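Pectate lyase 47 (Bacillus sp. TS-47, PDB 1VBL) is a thermostable, calcium-binding pectate lyase that probably cleaves polygalacturonate, the backbone of pectin, by beta-elimination. Local coordinates at residues A[53-56]-A[57-61]; A[87-90]-A[91-94]; A[95-99]-A[100-104]; A[344-347]-A[348-352]. All blocks are in the same frame, centred on the assembly; numbering follows the deposited sequence.

Interaction 1 of 4, residues A[53-56]-A[57-61]; sequences QYNS and VPKII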
loop_
_atom_site.group_PDB
_atom_site.type_symbol
_atom_site.label_atom_id
_atom_site.label_comp_id
_atom_site.label_asym_id
_atom_site.label_seq_id
_atom_site.Cartn_x
_atom_site.Cartn_y
_atom_site.Cartn_z
ATOM N N GLN A 53 19.770 1.646 4.581
ATOM C CA GLN A 53 19.332 0.851 3.440
ATOM C C GLN A 53 20.419 -0.123 2.988
ATOM O O GLN A 53 20.131 -1.124 2.330
ATOM C CB GLN A 53 18.932 1.766 2.276
ATOM C CG GLN A 53 20.027 2.721 1.815
ATOM C CD GLN A 53 19.538 3.715 0.771
ATOM O OE1 GLN A 53 19.166 3.335 -0.340
ATOM N NE2 GLN A 53 19.535 4.995 1.128
ATOM N N TYR A 54 21.666 0.165 3.353
ATOM C CA TYR A 54 22.790 -0.687 2.973
ATOM C C TYR A 54 23.168 -1.691 4.060
ATOM O O TYR A 54 24.124 -2.455 3.899
ATOM C CB TYR A 54 24.014 0.171 2.635
ATOM C CG TYR A 54 23.754 1.233 1.598
ATOM C CD1 TYR A 54 23.831 2.585 1.928
ATOM C CD2 TYR A 54 23.418 0.893 0.288
ATOM C CE1 TYR A 54 23.580 3.574 0.983
ATOM C CE2 TYR A 54 23.163 1.875 -0.667
ATOM C CZ TYR A 54 23.246 3.213 -0.311
ATOM O OH TYR A 54 22.987 4.193 -1.242
ATOM N N ASN A 55 22.427 -1.693 5.166
ATOM C CA ASN A 55 22.710 -2.621 6.257
ATOM C C ASN A 55 21.980 -3.943 6.028
ATOM O O ASN A 55 20.794 -4.070 6.338
ATOM C CB ASN A 55 22.291 -2.012 7.598
ATOM C CG ASN A 55 22.537 -2.949 8.768
ATOM O OD1 ASN A 55 23.271 -3.932 8.650
ATOM N ND2 ASN A 55 21.933 -2.639 9.911
ATOM N N SER A 56 22.699 -4.924 5.491
ATOM C CA SER A 56 22.119 -6.230 5.198
ATOM C C SER A 56 22.364 -7.275 6.281
ATOM O O SER A 56 22.158 -8.469 6.058
ATOM C CB SER A 56 22.650 -6.749 3.856
ATOM O OG SER A 56 24.059 -6.900 3.883
ATOM N N VAL A 57 22.801 -6.837 7.455
ATOM C CA VAL A 57 23.041 -7.776 8.545
ATOM C C VAL A 57 21.710 -8.327 9.052
ATOM O O VAL A 57 20.790 -7.562 9.347
ATOM C CB VAL A 57 23.769 -7.097 9.731
ATOM C CG1 VAL A 57 23.871 -8.065 10.899
ATOM C CG2 VAL A 57 25.160 -6.642 9.299
ATOM N N PRO A 58 21.587 -9.663 9.148
ATOM C CA PRO A 58 20.340 -10.264 9.632
ATOM C C PRO A 58 19.944 -9.617 10.954
ATOM O O PRO A 58 20.728 -9.598 11.895
ATOM C CB PRO A 58 20.709 -11.733 9.790
ATOM C CG PRO A 58 21.671 -11.940 8.657
ATOM C CD PRO A 58 22.553 -10.707 8.757
ATOM N N LYS A 59 18.728 -9.091 11.024
ATOM C CA LYS A 59 18.281 -8.426 12.238
ATOM C C LYS A 59 16.780 -8.519 12.443
ATOM O O LYS A 59 15.999 -8.480 11.485
ATOM C CB LYS A 59 18.707 -6.954 12.196
ATOM C CG LYS A 59 18.267 -6.227 10.929
ATOM C CD LYS A 59 19.106 -4.984 10.673
ATOM C CE LYS A 59 18.909 -4.474 9.253
ATOM N NZ LYS A 59 19.214 -5.519 8.227
ATOM N N ILE A 60 16.387 -8.649 13.705
ATOM C CA ILE A 60 14.984 -8.724 14.073
ATOM C C ILE A 60 14.688 -7.515 14.937
ATOM O O ILE A 60 15.402 -7.234 15.903
ATOM C CB ILE A 60 14.667 -9.996 14.873
ATOM C CG1 ILE A 60 14.897 -11.227 13.997
ATOM C CG2 ILE A 60 13.220 -9.950 15.369
ATOM C CD1 ILE A 60 14.735 -12.545 14.728
ATOM N N ILE A 61 13.634 -6.797 14.579
ATOM C CA ILE A 61 13.250 -5.604 15.304
ATOM C C ILE A 61 11.801 -5.682 15.758
ATOM O O ILE A 61 10.882 -5.681 14.939
ATOM C CB ILE A 61 13.451 -4.359 14.423
ATOM C CG1 ILE A 61 14.924 -4.271 14.005
ATOM C CG2 ILE A 61 13.014 -3.112 15.175
ATOM C CD1 ILE A 61 15.241 -3.141 13.059
#
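The carboxamide of Asn55 is the flat group of this contact: Lys59 CE and Val57 N lie on one face of it, CE being 3.6 Å from Asn55 ND2. A methyl of Val57 comes alongside the oxygen instead, CG2 being 3.4 Å from Asn55 OD1. The amide is fixed at both ends. Val57 N donates to Asn55 OD1 (3.2 Å), coming from above the carbonyl plane, 47° out of it, and ND2 binds the backbone O of Leu45. The bond from OD1 to the N-H two residues on makes an Asx turn, which asparagine suits because its short side chain can just span that distance. With CG anti to the backbone N (chi1 179°), OD1 reaches forward to Val57. The turn leads the chain into strand 59-63 of the parallel beta-helix expected of this lyase family. Lys59 points back across it and bends at its last torsion (chi4 -56°), bringing NZ to Asn55 O at 2.9 Å and Val57 O at 2.8 Å. Thr134 OG1 is a third acceptor, offered by the neighbouring strand. Leucine in place of Lys59 removes the ammonium donor shared by the carbonyls of Asn55 and Val57, and the turn would probably be freer to shift. A buried ammonium among three neutral oxygens, as here, is probably stabilised by these three hydrogen bonds.

Interaction 2 of 4, residues A[87-90]-A[91-94]; sequences HFDF and EAYL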
loop_
_atom_site.group_PDB
_atom_site.type_symbol
_atom_site.label_atom_id
_atom_site.label_comp_id
_atom_site.label_asym_id
_atom_site.label_seq_id
_atom_site.Cartn_x
_atom_site.Cartn_y
_atom_site.Cartn_z
ATOM N N HIS A 87 11.062 30.199 3.089
ATOM C CA HIS A 87 10.437 30.835 1.936
ATOM C C HIS A 87 9.076 30.251 1.589
ATOM O O HIS A 87 8.506 30.572 0.545
ATOM C CB HIS A 87 11.360 30.724 0.721
ATOM C CG HIS A 87 12.706 31.346 0.929
ATOM N ND1 HIS A 87 12.879 32.702 1.094
ATOM C CD2 HIS A 87 13.939 30.794 1.014
ATOM C CE1 HIS A 87 14.164 32.961 1.271
ATOM N NE2 HIS A 87 14.828 31.820 1.228
ATOM N N PHE A 88 8.555 29.392 2.456
ATOM C CA PHE A 88 7.254 28.800 2.201
ATOM C C PHE A 88 6.179 29.291 3.154
ATOM O O PHE A 88 6.414 29.457 4.349
ATOM C CB PHE A 88 7.321 27.274 2.275
ATOM C CG PHE A 88 5.991 26.603 2.063
ATOM C CD1 PHE A 88 5.155 26.319 3.139
ATOM C CD2 PHE A 88 5.557 26.293 0.777
ATOM C CE1 PHE A 88 3.904 25.733 2.940
ATOM C CE2 PHE A 88 4.309 25.707 0.566
ATOM C CZ PHE A 88 3.481 25.428 1.649
ATOM N N ASP A 89 4.997 29.527 2.597
ATOM C CA ASP A 89 3.834 29.963 3.359
ATOM C C ASP A 89 2.619 29.375 2.654
ATOM O O ASP A 89 2.392 29.641 1.474
ATOM C CB ASP A 89 3.739 31.489 3.392
ATOM C CG ASP A 89 2.494 31.975 4.117
ATOM O OD1 ASP A 89 1.427 32.079 3.475
ATOM O OD2 ASP A 89 2.581 32.235 5.336
ATOM N N PHE A 90 1.853 28.567 3.379
ATOM C CA PHE A 90 0.678 27.911 2.816
ATOM C C PHE A 90 -0.285 28.878 2.135
ATOM O O PHE A 90 -0.665 28.673 0.983
ATOM C CB PHE A 90 -0.070 27.132 3.903
ATOM C CG PHE A 90 -1.136 26.219 3.363
ATOM C CD1 PHE A 90 -2.401 26.187 3.941
ATOM C CD2 PHE A 90 -0.874 25.386 2.282
ATOM C CE1 PHE A 90 -3.388 25.341 3.445
ATOM C CE2 PHE A 90 -1.855 24.535 1.780
ATOM C CZ PHE A 90 -3.115 24.513 2.363
ATOM N N GLU A 91 -0.690 29.923 2.850
ATOM C CA GLU A 91 -1.614 30.902 2.287
ATOM C C GLU A 91 -1.070 31.503 0.999
ATOM O O GLU A 91 -1.801 31.656 0.018
ATOM C CB GLU A 91 -1.889 32.018 3.294
ATOM C CG GLU A 91 -2.842 31.627 4.407
ATOM C CD GLU A 91 -3.000 32.725 5.439
ATOM O OE1 GLU A 91 -3.282 33.878 5.045
ATOM O OE2 GLU A 91 -2.845 32.434 6.645
ATOM N N ALA A 92 0.215 31.842 1.006
ATOM C CA ALA A 92 0.849 32.425 -0.170
ATOM C C ALA A 92 0.854 31.415 -1.310
ATOM O O ALA A 92 0.703 31.778 -2.477
ATOM C CB ALA A 92 2.276 32.852 0.163
ATOM N N TYR A 93 1.027 30.142 -0.970
ATOM C CA TYR A 93 1.043 29.090 -1.975
ATOM C C TYR A 93 -0.349 28.968 -2.582
ATOM O O TYR A 93 -0.499 28.799 -3.791
ATOM C CB TYR A 93 1.472 27.762 -1.342
ATOM C CG TYR A 93 1.656 26.636 -2.335
ATOM C CD1 TYR A 93 0.572 25.865 -2.755
ATOM C CD2 TYR A 93 2.918 26.343 -2.859
ATOM C CE1 TYR A 93 0.737 24.828 -3.669
ATOM C CE2 TYR A 93 3.093 25.311 -3.775
ATOM C CZ TYR A 93 1.998 24.558 -4.176
ATOM O OH TYR A 93 2.163 23.543 -5.090
ATOM N N LEU A 94 -1.366 29.058 -1.732
ATOM C CA LEU A 94 -2.750 28.977 -2.185
ATOM C C LEU A 94 -3.084 30.135 -3.121
ATOM O O LEU A 94 -3.703 29.938 -4.169
ATOM C CB LEU A 94 -3.698 28.994 -0.986
ATOM C CG LEU A 94 -4.247 27.650 -0.498
ATOM C CD1 LEU A 94 -3.164 26.596 -0.495
ATOM C CD2 LEU A 94 -4.843 27.836 0.893
#
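Where the loop carrying Phe88 and Asp89 runs into helix 90-97, the first helical bonds are already regular: Tyr93 N donates to Asp89 O and Leu94 N to Phe90 O, each at 2.8 Å. Asp89 is the N-cap. Its CG stands anti to the backbone N (chi1 177°), which carries the carboxylate forward over the helix start, and Ala92 N binds Asp89 OD1 at 2.8 Å on the anti lone pair, away from the other oxygen. Aspartate suits this place, since its negative charge probably also gains from the positive end of the helix dipole. On either side of the cap residue in sequence, Phe88 and Tyr93 close a hydrophobic staple, the residue before the N-cap meeting the fourth residue of the helix. Phe88 CE2 touches Tyr93 CD2 at 3.8 Å, the ring planes 45° apart, while Tyr93 OH reaches on to Glu112 in helix 110-126. One turn along the surface, Leu94 sets its CD1 methyl over one face of Phe90, 3.7 Å from the ring centroid, a CH-pi contact displaced toward the rim and tight at Phe90 CE2 (3.3 Å). The edge-to-face partner of the Phe90 ring is Tyr220, and Phe221 packs on Leu94.

Interaction 3 of 4, residues A[95-99]-A[100-104]; sequences REYDP and ATWGK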
loop_
_atom_site.group_PDB
_atom_site.type_symbol
_atom_site.label_atom_id
_atom_site.label_comp_id
_atom_site.label_asym_id
_atom_site.label_seq_id
_atom_site.Cartn_x
_atom_site.Cartn_y
_atom_site.Cartn_z
ATOM N N ARG A 95 -2.671 31.341 -2.741
ATOM C CA ARG A 95 -2.937 32.525 -3.553
ATOM C C ARG A 95 -2.196 32.487 -4.883
ATOM O O ARG A 95 -2.722 32.900 -5.916
ATOM C CB ARG A 95 -2.537 33.799 -2.797
ATOM C CG ARG A 95 -3.428 34.148 -1.615
ATOM C CD ARG A 95 -3.209 35.596 -1.178
ATOM N NE ARG A 95 -1.875 35.823 -0.629
ATOM C CZ ARG A 95 -1.500 35.477 0.598
ATOM N NH1 ARG A 95 -2.362 34.887 1.417
ATOM N NH2 ARG A 95 -0.261 35.715 1.005
ATOM N N GLU A 96 -0.971 31.984 -4.854
ATOM C CA GLU A 96 -0.137 31.917 -6.046
ATOM C C GLU A 96 -0.552 30.882 -7.091
ATOM O O GLU A 96 -0.559 31.175 -8.288
ATOM C CB GLU A 96 1.315 31.648 -5.640
ATOM C CG GLU A 96 2.311 31.611 -6.797
ATOM C CD GLU A 96 2.640 32.992 -7.339
ATOM O OE1 GLU A 96 3.423 33.088 -8.311
ATOM O OE2 GLU A 96 2.123 33.984 -6.789
ATOM N N TYR A 97 -0.917 29.686 -6.642
ATOM C CA TYR A 97 -1.243 28.613 -7.572
ATOM C C TYR A 97 -2.698 28.196 -7.764
ATOM O O TYR A 97 -2.968 27.211 -8.454
ATOM C CB TYR A 97 -0.396 27.391 -7.214
ATOM C CG TYR A 97 1.084 27.703 -7.213
ATOM C CD1 TYR A 97 1.744 28.036 -8.398
ATOM C CD2 TYR A 97 1.819 27.704 -6.026
ATOM C CE1 TYR A 97 3.098 28.364 -8.402
ATOM C CE2 TYR A 97 3.177 28.029 -6.019
ATOM C CZ TYR A 97 3.809 28.357 -7.209
ATOM O OH TYR A 97 5.152 28.670 -7.219
ATOM N N ASP A 98 -3.629 28.933 -7.169
ATOM C CA ASP A 98 -5.045 28.622 -7.323
ATOM C C ASP A 98 -5.335 28.498 -8.822
ATOM O O ASP A 98 -4.916 29.347 -9.611
ATOM C CB ASP A 98 -5.897 29.747 -6.731
ATOM C CG ASP A 98 -7.367 29.378 -6.631
ATOM O OD1 ASP A 98 -7.920 28.832 -7.608
ATOM O OD2 ASP A 98 -7.971 29.642 -5.572
ATOM N N PRO A 99 -6.050 27.438 -9.236
ATOM C CA PRO A 99 -6.372 27.239 -10.655
ATOM C C PRO A 99 -7.064 28.465 -11.239
ATOM O O PRO A 99 -6.932 28.768 -12.428
ATOM C CB PRO A 99 -7.307 26.030 -10.635
ATOM C CG PRO A 99 -6.878 25.282 -9.422
ATOM C CD PRO A 99 -6.639 26.371 -8.408
ATOM N N ALA A 100 -7.803 29.165 -10.386
ATOM C CA ALA A 100 -8.542 30.352 -10.798
ATOM C C ALA A 100 -7.644 31.513 -11.210
ATOM O O ALA A 100 -8.117 32.476 -11.810
ATOM C CB ALA A 100 -9.481 30.793 -9.682
ATOM N N THR A 101 -6.357 31.445 -10.893
ATOM C CA THR A 101 -5.466 32.531 -11.278
ATOM C C THR A 101 -4.175 32.038 -11.911
ATOM O O THR A 101 -3.559 32.742 -12.713
ATOM C CB THR A 101 -5.136 33.446 -10.080
ATOM O OG1 THR A 101 -4.351 34.554 -10.541
ATOM C CG2 THR A 101 -4.362 32.690 -9.013
ATOM N N TRP A 102 -3.765 30.825 -11.559
ATOM C CA TRP A 102 -2.552 30.252 -12.124
ATOM C C TRP A 102 -2.897 29.403 -13.344
ATOM O O TRP A 102 -2.058 29.178 -14.211
ATOM C CB TRP A 102 -1.826 29.397 -11.074
ATOM C CG TRP A 102 -0.538 28.808 -11.567
ATOM C CD1 TRP A 102 -0.371 27.615 -12.217
ATOM C CD2 TRP A 102 0.764 29.406 -11.488
ATOM N NE1 TRP A 102 0.951 27.435 -12.547
ATOM C CE2 TRP A 102 1.670 28.517 -12.112
ATOM C CE3 TRP A 102 1.253 30.607 -10.951
ATOM C CZ2 TRP A 102 3.040 28.790 -12.213
ATOM C CZ3 TRP A 102 2.621 30.879 -11.051
ATOM C CH2 TRP A 102 3.496 29.971 -11.680
ATOM N N GLY A 103 -4.140 28.936 -13.408
ATOM C CA GLY A 103 -4.551 28.113 -14.531
ATOM C C GLY A 103 -3.905 26.739 -14.514
ATOM O O GLY A 103 -3.625 26.189 -13.446
ATOM N N LYS A 104 -3.657 26.184 -15.696
ATOM C CA LYS A 104 -3.053 24.861 -15.806
ATOM C C LYS A 104 -1.583 24.909 -16.195
ATOM O O LYS A 104 -1.032 23.925 -16.691
ATOM C CB LYS A 104 -3.825 24.009 -16.820
ATOM C CG LYS A 104 -5.259 23.706 -16.407
ATOM C CD LYS A 104 -5.970 22.857 -17.452
ATOM C CE LYS A 104 -7.406 22.565 -17.047
ATOM N NZ LYS A 104 -7.478 21.838 -15.749
HETATM O O HOH W 1 -3.430 25.821 -10.692
#
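Tyr97 turns its edge to the face of Trp102, with CD1 over the centre of the indole and 3.5 Å from Trp102 CD2. The planes meet at 70°, a T-shaped pair whose two side chains run side by side in the same direction. Their polar atoms are held beyond it, Tyr97 OH by Glu108 O and Trp102 NE1 by Lys105 O.

The hydrogen bonds belong to the break between helices 90-97 and 99-102. Asp98, the first residue past helix 90-97, is the N-cap of helix 99-102: CG anti to the backbone N (chi1 -170°) swings OD1 to Ala100 N (2.8 Å), met on the anti side, somewhat out of the carboxylate plane. Pro99 fits the first turn, where no backbone N-H is needed. Asp98 O is gripped twice, by Thr101 N at 2.8 Å and by Trp102 N at 2.7 Å. Gly103 leaves the short helix with phi +70°, a conformation that glycine adopts easily, and its N reaches Pro99 O at 3.0 Å.

A single water supplies a donor to Tyr97 O (2.7 Å), at the end of the first helix, and to Gly103 O (2.8 Å), after the second. The slightly positive edge of Tyr97 probably meets the electron-rich indole face favourably.

Interaction 4 of 4, residues A[344-347]-A[348-352]; sequences VWSK and NEESM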
loop_
_atom_site.group_PDB
_atom_site.type_symbol
_atom_site.label_atom_id
_atom_site.label_comp_id
_atom_site.label_asym_id
_atom_site.label_seq_id
_atom_site.Cartn_x
_atom_site.Cartn_y
_atom_site.Cartn_z
ATOM N N VAL A 344 -10.206 -0.796 -16.280
ATOM C CA VAL A 344 -9.066 -1.048 -17.150
ATOM C C VAL A 344 -8.375 0.225 -17.623
ATOM O O VAL A 344 -9.028 1.176 -18.051
ATOM C CB VAL A 344 -9.491 -1.872 -18.389
ATOM C CG1 VAL A 344 -8.275 -2.177 -19.258
ATOM C CG2 VAL A 344 -10.168 -3.163 -17.946
ATOM N N TRP A 345 -7.049 0.232 -17.534
ATOM C CA TRP A 345 -6.250 1.373 -17.965
ATOM C C TRP A 345 -5.215 0.885 -18.980
ATOM O O TRP A 345 -4.069 0.608 -18.628
ATOM C CB TRP A 345 -5.525 2.014 -16.776
ATOM C CG TRP A 345 -6.374 2.230 -15.552
ATOM C CD1 TRP A 345 -6.554 1.361 -14.512
ATOM C CD2 TRP A 345 -7.139 3.398 -15.236
ATOM N NE1 TRP A 345 -7.382 1.918 -13.565
ATOM C CE2 TRP A 345 -7.756 3.166 -13.985
ATOM C CE3 TRP A 345 -7.366 4.617 -15.887
ATOM C CZ2 TRP A 345 -8.584 4.112 -13.372
ATOM C CZ3 TRP A 345 -8.189 5.558 -15.277
ATOM C CH2 TRP A 345 -8.789 5.297 -14.031
ATOM N N SER A 346 -5.626 0.774 -20.239
ATOM C CA SER A 346 -4.731 0.316 -21.296
ATOM C C SER A 346 -5.312 0.647 -22.664
ATOM O O SER A 346 -6.455 1.081 -22.769
ATOM C CB SER A 346 -4.524 -1.197 -21.193
ATOM O OG SER A 346 -3.683 -1.671 -22.231
ATOM N N LYS A 347 -4.516 0.443 -23.708
ATOM C CA LYS A 347 -4.964 0.695 -25.072
ATOM C C LYS A 347 -5.129 -0.626 -25.807
ATOM O O LYS A 347 -5.602 -0.664 -26.940
ATOM C CB LYS A 347 -3.957 1.576 -25.813
ATOM C CG LYS A 347 -3.827 2.970 -25.227
ATOM C CD LYS A 347 -2.819 3.806 -25.991
ATOM C CE LYS A 347 -2.747 5.216 -25.423
ATOM N NZ LYS A 347 -1.787 6.068 -26.177
ATOM N N ASN A 348 -4.746 -1.716 -25.151
ATOM C CA ASN A 348 -4.855 -3.034 -25.763
ATOM C C ASN A 348 -5.799 -3.941 -24.999
ATOM O O ASN A 348 -6.170 -3.654 -23.859
ATOM C CB ASN A 348 -3.486 -3.711 -25.822
ATOM C CG ASN A 348 -2.494 -2.946 -26.664
ATOM O OD1 ASN A 348 -2.719 -2.713 -27.849
ATOM N ND2 ASN A 348 -1.385 -2.550 -26.053
ATOM N N GLU A 349 -6.198 -5.030 -25.645
ATOM C CA GLU A 349 -7.054 -6.015 -25.008
ATOM C C GLU A 349 -6.149 -6.741 -24.031
ATOM O O GLU A 349 -5.357 -7.587 -24.441
ATOM C CB GLU A 349 -7.569 -7.039 -26.016
ATOM C CG GLU A 349 -8.912 -6.734 -26.625
ATOM C CD GLU A 349 -9.559 -7.986 -27.192
ATOM O OE1 GLU A 349 -8.937 -8.642 -28.055
ATOM O OE2 GLU A 349 -10.687 -8.318 -26.769
ATOM N N GLU A 350 -6.246 -6.406 -22.752
ATOM C CA GLU A 350 -5.415 -7.071 -21.762
ATOM C C GLU A 350 -6.040 -8.415 -21.423
ATOM O O GLU A 350 -7.214 -8.657 -21.711
ATOM C CB GLU A 350 -5.300 -6.221 -20.496
ATOM C CG GLU A 350 -4.612 -4.872 -20.681
ATOM C CD GLU A 350 -3.183 -4.989 -21.196
ATOM O OE1 GLU A 350 -2.602 -6.096 -21.125
ATOM O OE2 GLU A 350 -2.637 -3.966 -21.661
ATOM N N SER A 351 -5.252 -9.294 -20.822
ATOM C CA SER A 351 -5.748 -10.606 -20.442
ATOM C C SER A 351 -5.668 -10.762 -18.932
ATOM O O SER A 351 -4.753 -10.250 -18.290
ATOM C CB SER A 351 -4.912 -11.711 -21.095
ATOM O OG SER A 351 -5.022 -11.685 -22.507
ATOM N N MET A 352 -6.645 -11.452 -18.367
ATOM C CA MET A 352 -6.644 -11.720 -16.940
ATOM C C MET A 352 -7.503 -12.948 -16.744
ATOM O O MET A 352 -8.320 -13.289 -17.600
ATOM C CB MET A 352 -7.205 -10.535 -16.134
ATOM C CG MET A 352 -8.716 -10.508 -15.930
ATOM S SD MET A 352 -9.254 -9.184 -14.782
ATOM C CE MET A 352 -9.177 -10.019 -13.206
#
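Ser346 and Glu350 form the close part of this turn, their polar ends pressed together at 2.6 Å from Ser346 OG to Glu350 OE2. The hydroxyl donates along the anti lone pair of the carboxylate oxygen. The same OG accepts Asn348 N at 3.1 Å in an almost straight bond (173° at the hydrogen). Serine suits the place as a short hydroxyl that can both donate and accept, and with OG anti to its own backbone N (chi1 179°) it lies within the bend. Serine bonded in this way to the N-H two residues on defines an ST turn, and here it carries the chain round a corner of the parallel beta-helix, from strand 342-345 to strand 351-361. The bend at chi2 (-60°) turns the carboxylate of Glu350 back to the serine; its CG lies 3.7 Å from Ser346 CB, and the chain also rests on Val317. OE2 accepts one O-H, from Ser346, and one N-H, from Phe320, so the buried carboxylate is probably ionised. Should an alanine stand here instead of Glu350, the Ser346 hydroxyl and Phe320 N would probably be left without their shared acceptor, and the serine would be freer to turn. The outer side is looser: Asn348 is exposed, and its backbone N rather than its amide takes part in the turn, while the fully extended side chain of Lys347 runs away from it at the surface.

Overall arrangement
The four contacts follow one another along the chain. Interactions 2 and 3 adjoin, their centres about 13 Å apart: both use helix 90-97, one at its start and the other where it gives way to helix 99-102, so together they shape one helical excursion at the periphery. Interactions 1 and 4 instead lie at turns of the parallel beta-helix, leading into strands 59-63 and 351-361, with centres about 39 Å apart. Interaction 1 is about 40 Å from interaction 2, centre to centre, and interaction 4 is about 36 Å from interaction 3. All four lie away from the calcium site of Asp190, Asp229 and Asp233, and are therefore probably part of the scaffold.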